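Local coordinates for protein CEP104 (Gallus gallus, PDB 5JO8) that probably binds tubulin or microtubules through this TOG domain, as part of the interaction network of a centriolar protein, at residues L62-Y65 with K66-E70. Numbering follows the deposited sequence.
Sequences LAVY and KKLME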
loop_
_atom_site.group_PDB
_atom_site.type_symbol
_atom_site.label_atom_id
_atom_site.label_comp_id
_atom_site.label_asym_id
_atom_site.label_seq_id
_atom_site.Cartn_x
_atom_site.Cartn_y
_atom_site.Cartn_z
ATOM N N LEU A 62 -15.799 10.285 -9.346
ATOM C CA LEU A 62 -16.871 9.438 -9.852
ATOM C C LEU A 62 -17.086 9.644 -11.351
ATOM O O LEU A 62 -17.458 8.708 -12.060
ATOM C CB LEU A 62 -18.157 9.672 -9.055
ATOM C CG LEU A 62 -18.011 9.261 -7.586
ATOM C CD1 LEU A 62 -19.295 9.522 -6.809
ATOM C CD2 LEU A 62 -17.583 7.795 -7.475
ATOM N N ALA A 63 -16.845 10.856 -11.835
ATOM C CA ALA A 63 -16.947 11.117 -13.274
ATOM C C ALA A 63 -15.829 10.420 -14.038
ATOM O O ALA A 63 -16.039 9.942 -15.155
ATOM C CB ALA A 63 -16.933 12.611 -13.573
ATOM N N VAL A 64 -14.643 10.372 -13.438
ATOM C CA VAL A 64 -13.519 9.669 -14.040
ATOM C C VAL A 64 -13.836 8.186 -14.087
ATOM O O VAL A 64 -13.585 7.532 -15.103
ATOM C CB VAL A 64 -12.211 9.955 -13.286
ATOM C CG1 VAL A 64 -11.082 9.043 -13.780
ATOM C CG2 VAL A 64 -11.829 11.409 -13.434
ATOM N N TYR A 65 -14.404 7.662 -13.005
ATOM C CA TYR A 65 -14.825 6.272 -12.968
ATOM C C TYR A 65 -15.789 5.990 -14.120
ATOM O O TYR A 65 -15.616 5.031 -14.867
ATOM C CB TYR A 65 -15.497 5.961 -11.622
ATOM C CG TYR A 65 -16.237 4.642 -11.607
ATOM C CD1 TYR A 65 -17.559 4.563 -12.049
ATOM C CD2 TYR A 65 -15.621 3.475 -11.174
ATOM C CE1 TYR A 65 -18.235 3.373 -12.064
ATOM C CE2 TYR A 65 -16.306 2.264 -11.183
ATOM C CZ TYR A 65 -17.616 2.232 -11.625
ATOM O OH TYR A 65 -18.312 1.052 -11.654
ATOM N N LYS A 66 -16.810 6.827 -14.262
ATOM C CA LYS A 66 -17.755 6.658 -15.362
ATOM C C LYS A 66 -17.094 6.743 -16.748
ATOM O O LYS A 66 -17.374 5.917 -17.628
ATOM C CB LYS A 66 -18.874 7.688 -15.259
ATOM C CG LYS A 66 -19.897 7.578 -16.378
ATOM C CD LYS A 66 -21.089 8.464 -16.082
ATOM C CE LYS A 66 -22.073 8.479 -17.236
ATOM N NZ LYS A 66 -22.698 7.150 -17.446
ATOM N N LYS A 67 -16.225 7.730 -16.947
ATOM C CA LYS A 67 -15.582 7.917 -18.253
ATOM C C LYS A 67 -14.746 6.686 -18.627
ATOM O O LYS A 67 -14.818 6.188 -19.756
ATOM C CB LYS A 67 -14.723 9.186 -18.258
ATOM C CG LYS A 67 -14.039 9.490 -19.598
ATOM C CD LYS A 67 -15.050 9.905 -20.647
ATOM C CE LYS A 67 -14.375 10.198 -21.981
ATOM N NZ LYS A 67 -13.371 11.293 -21.868
ATOM N N LEU A 68 -13.945 6.186 -17.691
ATOM C CA LEU A 68 -13.154 4.990 -17.970
ATOM C C LEU A 68 -14.008 3.741 -18.188
ATOM O O LEU A 68 -13.727 2.973 -19.109
ATOM C CB LEU A 68 -12.122 4.744 -16.869
ATOM C CG LEU A 68 -10.776 5.445 -17.078
ATOM C CD1 LEU A 68 -10.915 6.947 -16.895
ATOM C CD2 LEU A 68 -9.718 4.887 -16.121
ATOM N N MET A 69 -15.043 3.541 -17.362
ATOM C CA MET A 69 -15.905 2.364 -17.479
ATOM C C MET A 69 -16.619 2.311 -18.832
ATOM O O MET A 69 -16.891 1.232 -19.360
ATOM C CB MET A 69 -16.946 2.317 -16.345
ATOM C CG MET A 69 -16.384 1.824 -15.007
ATOM S SD MET A 69 -15.876 0.097 -15.074
ATOM C CE MET A 69 -17.468 -0.713 -15.258
ATOM N N GLU A 70 -16.901 3.474 -19.397
ATOM C CA GLU A 70 -17.683 3.532 -20.628
ATOM C C GLU A 70 -16.837 3.597 -21.900
ATOM O O GLU A 70 -17.379 3.662 -23.003
ATOM C CB GLU A 70 -18.707 4.668 -20.557
ATOM C CG GLU A 70 -19.760 4.398 -19.490
ATOM C CD GLU A 70 -20.800 5.498 -19.359
ATOM O OE1 GLU A 70 -20.639 6.566 -19.993
ATOM O OE2 GLU A 70 -21.782 5.282 -18.612
#
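Tyr-65 and Met-69, one helical turn apart, make the main side-chain contact: Met-69 CG sits over one face of the Tyr-65 ring, displaced toward its rim, 3.6 Å from Tyr-65 CZ and 3.8 Å from the ring centroid. This is a CH-pi contact, and the sulfur adds an oblique Met-aromatic one, Met-69 SD 4.9 Å from the Tyr-65 ring centroid. Tyr-65 has its CG anti to the backbone N (chi1 167°), which swings the ring alongside the next turn. Lys-108 of helix 100-121 adds a cation-pi interaction with the Tyr-65 ring, and Met-112 touches both side chains. Cutting Tyr-65 back to an alanine would probably leave Met-69 freer to turn and Lys-108 without this aromatic partner. On another side of the helix, Val-64 and Leu-68 run side by side, Val-64 CG1 3.8 Å from Leu-68 CD1, packing against Ala-87 and Phe-41. Lys-66 NZ and Glu-70 OE2 form a salt bridge, modelled at a doubtfully short 2.4 Å. Four successive i to i+4 backbone bonds tie the turns together, the straightest from Leu-68 N to Val-64 O (2.9 Å, 174° at the hydrogen). All this is typical of an amphipathic alpha-helix in the helical-repeat stack of a TOG domain.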